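Local coordinates for hyaluronidase-phage associated (Streptococcus pyogenes, PDB 2WB3), which probably cleaves hyaluronan by an eliminative (lyase) reaction as part of a bacteriophage tail fibre, built as a trimer around a triple-stranded beta-helix, at residues K129-G134 against K140-E145. Numbering follows the deposited sequence.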
loop_
_atom_site.group_PDB
_atom_site.type_symbol
_atom_site.label_atom_id
_atom_site.label_comp_id
_atom_site.label_asym_id
_atom_site.label_seq_id
_atom_site.Cartn_x
_atom_site.Cartn_y
_atom_site.Cartn_z
ATOM N N LYS A 129 22.407 -44.002 16.268
ATOM C CA LYS A 129 22.083 -45.293 16.885
ATOM C C LYS A 129 22.897 -46.422 16.246
ATOM O O LYS A 129 23.387 -46.272 15.102
ATOM C CB LYS A 129 20.585 -45.550 16.793
ATOM C CG LYS A 129 19.820 -44.779 17.843
ATOM C CD LYS A 129 18.315 -44.965 17.730
ATOM C CE LYS A 129 17.665 -44.487 19.041
ATOM N NZ LYS A 129 16.172 -44.624 19.083
ATOM N N ASP A 130 23.066 -47.540 16.972
ATOM C CA ASP A 130 23.756 -48.736 16.426
ATOM C C ASP A 130 23.135 -49.213 15.126
ATOM O O ASP A 130 21.924 -49.246 15.020
ATOM C CB ASP A 130 23.677 -49.912 17.401
ATOM C CG ASP A 130 24.421 -49.674 18.662
ATOM O OD1 ASP A 130 25.453 -48.957 18.653
ATOM O OD2 ASP A 130 23.950 -50.238 19.680
ATOM N N PRO A 131 23.960 -49.620 14.156
ATOM C CA PRO A 131 23.458 -50.050 12.882
ATOM C C PRO A 131 22.655 -51.344 13.004
ATOM O O PRO A 131 22.974 -52.201 13.831
ATOM C CB PRO A 131 24.732 -50.285 12.069
ATOM C CG PRO A 131 25.717 -50.616 13.033
ATOM C CD PRO A 131 25.422 -49.759 14.223
ATOM N N THR A 132 21.603 -51.471 12.214
ATOM C CA THR A 132 20.805 -52.698 12.193
ATOM C C THR A 132 20.660 -53.096 10.750
ATOM O O THR A 132 19.783 -53.880 10.403
ATOM C CB THR A 132 19.385 -52.498 12.750
ATOM O OG1 THR A 132 18.638 -51.627 11.877
ATOM C CG2 THR A 132 19.406 -51.971 14.221
ATOM N N SER A 133 21.512 -52.530 9.905
ATOM C CA SER A 133 21.401 -52.714 8.471
ATOM C C SER A 133 22.742 -52.432 7.827
ATOM O O SER A 133 23.556 -51.712 8.377
ATOM C CB SER A 133 20.321 -51.795 7.918
ATOM O OG SER A 133 19.881 -52.253 6.673
ATOM N N GLY A 134 22.953 -53.024 6.657
ATOM C CA GLY A 134 24.222 -52.974 5.940
ATOM C C GLY A 134 24.842 -51.603 5.815
ATOM O O GLY A 134 25.968 -51.374 6.282
ATOM N N LYS A 140 30.892 -46.306 17.635
ATOM C CA LYS A 140 32.124 -46.793 18.287
ATOM C C LYS A 140 31.754 -48.120 18.965
ATOM O O LYS A 140 32.460 -49.124 18.806
ATOM C CB LYS A 140 32.689 -45.783 19.286
ATOM N N ASP A 141 30.608 -48.124 19.649
ATOM C CA ASP A 141 30.059 -49.323 20.277
ATOM C C ASP A 141 30.030 -50.534 19.385
ATOM O O ASP A 141 30.544 -51.567 19.797
ATOM C CB ASP A 141 28.688 -49.079 20.934
ATOM C CG ASP A 141 28.821 -48.410 22.292
ATOM O OD1 ASP A 141 29.984 -48.227 22.724
ATOM O OD2 ASP A 141 27.798 -48.056 22.926
ATOM N N TYR A 142 29.446 -50.440 18.192
ATOM C CA TYR A 142 29.347 -51.613 17.319
ATOM C C TYR A 142 30.715 -52.137 16.905
ATOM O O TYR A 142 30.920 -53.352 16.862
ATOM C CB TYR A 142 28.524 -51.325 16.071
ATOM C CG TYR A 142 28.297 -52.500 15.127
ATOM C CD1 TYR A 142 27.174 -53.331 15.269
ATOM C CD2 TYR A 142 29.185 -52.759 14.066
ATOM C CE1 TYR A 142 26.944 -54.389 14.389
ATOM C CE2 TYR A 142 28.964 -53.818 13.180
ATOM C CZ TYR A 142 27.839 -54.626 13.350
ATOM O OH TYR A 142 27.613 -55.657 12.473
ATOM N N VAL A 143 31.626 -51.228 16.581
ATOM C CA VAL A 143 32.979 -51.587 16.215
ATOM C C VAL A 143 33.651 -52.309 17.392
ATOM O O VAL A 143 34.096 -53.447 17.255
ATOM C CB VAL A 143 33.785 -50.338 15.781
ATOM C CG1 VAL A 143 35.262 -50.667 15.573
ATOM C CG2 VAL A 143 33.191 -49.755 14.512
ATOM N N ASP A 144 33.708 -51.653 18.546
ATOM C CA ASP A 144 34.310 -52.237 19.740
ATOM C C ASP A 144 33.762 -53.612 20.067
ATOM O O ASP A 144 34.521 -54.493 20.473
ATOM C CB ASP A 144 34.138 -51.322 20.947
ATOM C CG ASP A 144 34.848 -50.003 20.775
ATOM O OD1 ASP A 144 35.676 -49.894 19.848
ATOM O OD2 ASP A 144 34.564 -49.071 21.562
ATOM N N GLU A 145 32.456 -53.801 19.895
ATOM C CA GLU A 145 31.833 -55.092 20.163
ATOM C C GLU A 145 32.290 -56.173 19.201
ATOM O O GLU A 145 32.740 -57.222 19.657
ATOM C CB GLU A 145 30.317 -54.995 20.184
ATOM C CG GLU A 145 29.805 -54.397 21.467
ATOM C CD GLU A 145 28.513 -53.606 21.284
ATOM O OE1 GLU A 145 27.753 -53.857 20.295
ATOM O OE2 GLU A 145 28.269 -52.733 22.155
#
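Pro-131 sets its CG over one face of the Tyr-142 phenol. This CG stands 4.0 Å from the centroid of that ring and 19° off the normal, a CH-pi contact offset from the ring centre toward the tyrosine's CG and CD1, where Pro-131 CG comes within 3.8 Å of Tyr-142 CD1. Pro-131 CD continues the packing along the stem of the tyrosine, 3.9 Å from Tyr-142 CB. A chi1 of -177°, which sets the ring trans to the backbone N, carries the phenol outward from helix 140-152 and slightly along it toward its C-terminal end, with one face turned to the proline. Beside this apolar pair, the carboxylate of Asp-130 reaches the first turn of the helix, its OD1 lying 4.0 Å from CB of Asp-141. No hydrogen bond joins the two segments directly; Thr-139 bridges them instead, its OG1 bonding both Asp-130 OD1 and the backbone N of Tyr-142. The carboxylates of Asp-130 and Asp-141 come close, OD1 to OD2 5.0 Å, and Lys-135 of the third subunit forms salt bridges with both, which would offset their like charges. At its far end the tyrosine leaves its own chain: the OH hydrogen-bonds Asp-144 OD1 of the second subunit, while Lys-146 of the same chain makes a cation-pi contact with the ring. The loop following strand 126-127 is thus folded against the first turns of the C-terminal helix, at an intersubunit junction where the extended, beta-rich shaft of the trimeric phage tail fibre gives way to helix.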